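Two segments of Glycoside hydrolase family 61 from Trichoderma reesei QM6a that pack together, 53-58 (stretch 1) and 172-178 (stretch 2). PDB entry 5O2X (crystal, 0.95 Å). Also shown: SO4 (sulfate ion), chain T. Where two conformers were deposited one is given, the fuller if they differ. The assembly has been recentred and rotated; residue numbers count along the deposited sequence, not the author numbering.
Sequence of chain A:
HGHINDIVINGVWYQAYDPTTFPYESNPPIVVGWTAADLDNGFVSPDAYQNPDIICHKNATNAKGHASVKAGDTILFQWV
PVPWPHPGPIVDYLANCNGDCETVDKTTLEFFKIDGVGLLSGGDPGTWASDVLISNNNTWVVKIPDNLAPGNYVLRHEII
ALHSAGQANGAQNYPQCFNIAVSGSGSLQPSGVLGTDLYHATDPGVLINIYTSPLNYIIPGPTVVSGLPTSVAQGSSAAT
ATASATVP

Stretch 1 (53-58) DIICHK
Stretch 2, residues 172-178: QNYPQCF

Stretch 2, Gln 172 to Phe 178, is all strand, and the strand runs on later in the chain. Its alternation shows in the contact: CA-to-CB points toward stretch 1 at Asn 173, Pro 175 and Cys 177, and away at Tyr 174, Gln 176 and Phe 178. Stretch 1 supplies a weakly bonded helix of about Asp 53 to Cys 56 (phi/psi of Asp 53 -57/-31, Ile 54 -69/-19, Ile 55 -66/-57), then His 57, which leaves helical conformation with positive phi (85/176). No direct hydrogen bond crosses between them; a disulfide, a bridging water and close packing join the two, burying 376 Å² in all.

Gln 172 (m, t) lies beyond reach of stretch 1. Its OE1 accepts from Tyr 174 OH at 2.7 Å, while its NE2 donates to O4 of the sulfate at 3.0 Å. Asn 173 (phi/psi -105/139, chi1 m) meets the end of Ile 54, with ND2 4.0 Å from Ile 54 CD1. Ile 54 is t, p: its CA-to-CB bond runs sideways, yet its tip comes nearer the strand.

Tyr 174 (-126/71, chi1 m) points its CA-to-CB bond away; its backbone nears the histidine, with its CA 4.4 Å from His 57 CD2. Pro 175 (-77/148, C-gamma endo) has the largest area covered by the other stretch, 74 Å². Its CG lies 3.8 Å from Ile 54 O, and its CD 3.8 Å from His 57 CD2, so the compact ring packs against both helix backbone and imidazole. Here the CA atoms of His 57 and Pro 175 are 5.7 Å apart. The imidazole (chi1 -141°, between wells; chi2 -53°) presents its edge to Pro 175 O, with CD2 3.4 Å from that oxygen. His 57 ND1 accepts a hydrogen bond from Lys 58 N at 2.8 Å, a bond within stretch 1; NE2 is satisfied elsewhere in the structure.

Gln 176 (-143/120; m, m, chi3 -95°) starts away, but its end folds back: NE2 donates to Pro 175 O at 2.9 Å and comes within 4.3 Å of His 57 CD2. The same carbonyl thus meets both an amide and an imidazole edge.

Cys 177 (-106/147, chi1 m) closes the covalent link, its SG 2.1 Å from Cys 56 SG, with chi3 -86°. Cys 56 is also m, at phi/psi -136/26, and the two CA atoms are 5.4 Å apart. Beside the disulfide, a water donates to Cys 56 O at 2.8 Å and accepts from Cys 177 N at 2.8 Å, bridging the backbones. Cys 177 SG also sits 3.5 Å from Ile 55 O. Phe 178 (-140/147, chi1 m), its CA-to-CB bond directed away, makes no contact with stretch 1.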

ATOM      1  N   ASP A  53      11.395   9.125  -1.641  1.00  4.91           N
ATOM      2  CA  ASP A  53      10.048   9.134  -2.251  1.00  4.68           C
ATOM      3  C   ASP A  53       9.412   7.759  -2.335  1.00  4.34           C
ATOM      4  O   ASP A  53       8.190   7.658  -2.339  1.00  4.41           O
ATOM      5  CB  ASP A  53      10.106   9.755  -3.661  1.00  4.97           C
ATOM      6  CG  ASP A  53      10.248  11.263  -3.662  1.00  5.81           C
ATOM      7  OD1 ASP A  53      10.154  11.911  -2.599  1.00  6.27           O
ATOM      8  OD2 ASP A  53      10.448  11.784  -4.799  1.00  6.94           O
ATOM      9  N   ILE A  54      10.205   6.686  -2.479  1.00  4.41           N
ATOM     10  CA  ILE A  54       9.571   5.354  -2.608  1.00  4.26           C
ATOM     11  C   ILE A  54       8.905   4.918  -1.316  1.00  4.24           C
ATOM     12  O   ILE A  54       8.041   4.022  -1.347  1.00  4.65           O
ATOM     13  CB  ILE A  54      10.619   4.310  -3.056  1.00  4.44           C
ATOM     14  CG1 ILE A  54       9.967   3.008  -3.540  1.00  4.77           C
ATOM     15  CG2 ILE A  54      11.641   4.002  -1.948  1.00  4.85           C
ATOM     16  CD1 ILE A  54       8.942   3.149  -4.648  1.00  5.01           C
ATOM     17  N   ILE A  55       9.271   5.509  -0.174  1.00  4.15           N
ATOM     18  CA  ILE A  55       8.784   4.985   1.101  1.00  4.46           C
ATOM     19  C   ILE A  55       7.285   5.160   1.222  1.00  4.30           C
ATOM     20  O   ILE A  55       6.525   4.209   1.410  1.00  4.37           O
ATOM     21  CB  ILE A  55       9.549   5.639   2.266  1.00  4.82           C
ATOM     22  CG1 ILE A  55      11.075   5.386   2.151  1.00  5.51           C
ATOM     23  CG2 ILE A  55       9.007   5.123   3.580  1.00  5.70           C
ATOM     24  CD1 ILE A  55      11.884   6.305   3.042  1.00  5.91           C
ATOM     25  N   CYS A  56       6.817   6.409   1.108  1.00  4.20           N
ATOM     26  CA  CYS A  56       5.415   6.792   1.262  1.00  4.15           C
ATOM     27  C   CYS A  56       4.960   7.772   0.165  1.00  3.84           C
ATOM     28  O   CYS A  56       3.991   8.516   0.351  1.00  4.15           O
ATOM     29  CB  CYS A  56       5.133   7.350   2.649  1.00  4.29           C
ATOM     30  SG  CYS A  56       5.234   6.101   3.964  1.00  4.67           S
ATOM     31  N   HIS A  57       5.623   7.733  -0.989  1.00  3.95           N
ATOM     32  CA  HIS A  57       5.296   8.593  -2.139  1.00  3.94           C
ATOM     33  C   HIS A  57       6.006   9.955  -1.978  1.00  4.05           C
ATOM     34  O   HIS A  57       6.699  10.240  -0.997  1.00  4.22           O
ATOM     35  CB  HIS A  57       3.811   8.669  -2.459  1.00  4.29           C
ATOM     36  CG  HIS A  57       3.500   8.673  -3.934  1.00  4.17           C
ATOM     37  ND1 HIS A  57       4.096   9.572  -4.802  1.00  4.44           N
ATOM     38  CD2 HIS A  57       2.633   7.921  -4.647  1.00  4.56           C
ATOM     39  CE1 HIS A  57       3.598   9.334  -6.002  1.00  4.48           C
ATOM     40  NE2 HIS A  57       2.709   8.337  -5.936  1.00  4.35           N
ATOM     41  N   LYS A  58       5.843  10.804  -3.012  1.00  4.45           N
ATOM     42  CA  LYS A  58       6.686  11.982  -3.150  0.74  4.78           C
ATOM     43  C   LYS A  58       6.577  12.935  -1.969  1.00  4.61           C
ATOM     44  O   LYS A  58       5.510  13.362  -1.552  1.00  5.06           O
ATOM     45  CB  LYS A  58       6.344  12.716  -4.446  0.74  5.85           C
ATOM     46  CG  LYS A  58       6.755  11.941  -5.660  0.74  6.68           C
ATOM     47  CD  LYS A  58       6.391  12.718  -6.947  0.74  7.85           C
ATOM     48  CE  LYS A  58       6.751  11.956  -8.189  0.74  8.72           C
ATOM     49  NZ  LYS A  58       6.417  12.758  -9.395  0.74 10.75           N
ATOM     50  N   GLN A 172       5.824   1.781 -12.720  1.00  4.23           N
ATOM     51  CA  GLN A 172       5.253   2.904 -11.981  1.00  4.40           C
ATOM     52  C   GLN A 172       4.729   2.419 -10.659  1.00  4.08           C
ATOM     53  O   GLN A 172       3.870   1.544 -10.599  1.00  5.02           O
ATOM     54  CB  GLN A 172       4.095   3.515 -12.772  1.00  4.60           C
ATOM     55  CG  GLN A 172       4.503   4.113 -14.101  1.00  5.16           C
ATOM     56  CD  GLN A 172       3.317   4.529 -14.949  1.00  6.40           C
ATOM     57  OE1 GLN A 172       2.163   4.392 -14.536  1.00  6.81           O
ATOM     58  NE2 GLN A 172       3.598   5.014 -16.149  1.00  7.60           N
ATOM     59  N   ASN A 173       5.260   2.963  -9.552  1.00  3.79           N
ATOM     60  CA  ASN A 173       4.856   2.512  -8.220  1.00  3.81           C
ATOM     61  C   ASN A 173       3.944   3.561  -7.595  1.00  3.84           C
ATOM     62  O   ASN A 173       4.227   4.765  -7.640  1.00  4.39           O
ATOM     63  CB  ASN A 173       6.060   2.310  -7.318  1.00  4.06           C
ATOM     64  CG  ASN A 173       6.911   1.137  -7.731  1.00  4.09           C
ATOM     65  OD1 ASN A 173       7.326   1.018  -8.881  1.00  4.86           O
ATOM     66  ND2 ASN A 173       7.187   0.254  -6.781  1.00  4.62           N
ATOM     67  N   TYR A 174       2.885   3.081  -6.927  1.00  3.63           N
ATOM     68  CA  TYR A 174       1.892   3.958  -6.314  1.00  3.55           C
ATOM     69  C   TYR A 174       1.740   3.607  -4.844  1.00  3.50           C
ATOM     70  O   TYR A 174       0.698   3.051  -4.405  1.00  4.35           O
ATOM     71  CB  TYR A 174       0.547   3.826  -7.045  1.00  3.81           C
ATOM     72  CG  TYR A 174       0.609   4.216  -8.522  1.00  3.98           C
ATOM     73  CD1 TYR A 174       1.024   3.336  -9.488  1.00  4.05           C
ATOM     74  CD2 TYR A 174       0.201   5.482  -8.939  1.00  4.48           C
ATOM     75  CE1 TYR A 174       1.022   3.676 -10.822  1.00  4.35           C
ATOM     76  CE2 TYR A 174       0.200   5.863 -10.271  1.00  4.52           C
ATOM     77  CZ  TYR A 174       0.583   4.925 -11.226  1.00  4.42           C
ATOM     78  OH  TYR A 174       0.570   5.330 -12.551  1.00  5.42           O
ATOM     79  N   PRO A 175       2.745   3.920  -4.006  1.00  3.75           N
ATOM     80  CA  PRO A 175       2.634   3.627  -2.558  1.00  3.70           C
ATOM     81  C   PRO A 175       1.732   4.634  -1.865  1.00  3.49           C
ATOM     82  O   PRO A 175       1.701   5.828  -2.202  1.00  4.19           O
ATOM     83  CB  PRO A 175       4.092   3.760  -2.073  1.00  4.30           C
ATOM     84  CG  PRO A 175       4.692   4.771  -3.039  1.00  4.31           C
ATOM     85  CD  PRO A 175       4.067   4.439  -4.370  1.00  4.09           C
ATOM     86  N   GLN A 176       1.059   4.126  -0.824  1.00  3.51           N
ATOM     87  CA  GLN A 176       0.150   4.927   0.009  1.00  3.68           C
ATOM     88  C   GLN A 176       0.327   4.429   1.452  1.00  3.96           C
ATOM     89  O   GLN A 176       0.105   3.247   1.724  1.00  4.18           O
ATOM     90  CB  GLN A 176      -1.299   4.701  -0.441  1.00  4.00           C
ATOM     91  CG  GLN A 176      -1.602   5.116  -1.881  1.00  4.09           C
ATOM     92  CD  GLN A 176      -1.852   6.583  -2.006  1.00  4.48           C
ATOM     93  OE1 GLN A 176      -3.008   7.045  -1.981  1.00  5.34           O
ATOM     94  NE2 GLN A 176      -0.790   7.368  -2.126  1.00  4.62           N
ATOM     95  N   CYS A 177       0.730   5.337   2.331  1.00  3.83           N
ATOM     96  CA  CYS A 177       0.986   4.985   3.727  1.00  3.84           C
ATOM     97  C   CYS A 177      -0.105   5.480   4.654  1.00  3.63           C
ATOM     98  O   CYS A 177      -0.680   6.576   4.463  1.00  4.00           O
ATOM     99  CB  CYS A 177       2.302   5.613   4.198  1.00  4.17           C
ATOM    100  SG  CYS A 177       3.724   4.808   3.421  1.00  4.53           S
ATOM    101  N   PHE A 178      -0.353   4.697   5.707  1.00  3.97           N
ATOM    102  CA  PHE A 178      -1.368   4.960   6.706  1.00  4.15           C
ATOM    103  C   PHE A 178      -0.825   4.617   8.095  1.00  4.25           C
ATOM    104  O   PHE A 178      -0.051   3.675   8.228  1.00  4.95           O
ATOM    105  CB  PHE A 178      -2.608   4.071   6.479  1.00  4.45           C
ATOM    106  CG  PHE A 178      -3.192   4.271   5.099  1.00  4.44           C
ATOM    107  CD1 PHE A 178      -4.096   5.308   4.873  1.00  4.92           C
ATOM    108  CD2 PHE A 178      -2.767   3.520   4.027  1.00  4.69           C
ATOM    109  CE1 PHE A 178      -4.531   5.597   3.601  1.00  5.42           C
ATOM    110  CE2 PHE A 178      -3.238   3.802   2.740  1.00  5.01           C
ATOM    111  CZ  PHE A 178      -4.109   4.833   2.556  1.00  5.36           C
TER
HETATM  112  S   SO4 T 319       0.764   6.311 -19.097  0.59 18.32           S
HETATM  113  O1  SO4 T 319       0.302   5.578 -20.292  0.40 22.85           O
HETATM  114  O2  SO4 T 319       1.362   7.541 -19.645  0.61 21.84           O
HETATM  115  O3  SO4 T 319      -0.382   6.536 -18.172  0.64 20.51           O
HETATM  116  O4  SO4 T 319       1.707   5.531 -18.366  0.87 17.94           O
HETATM  117  O   HOH W   1       1.600   7.888   1.594  0.96  4.21           O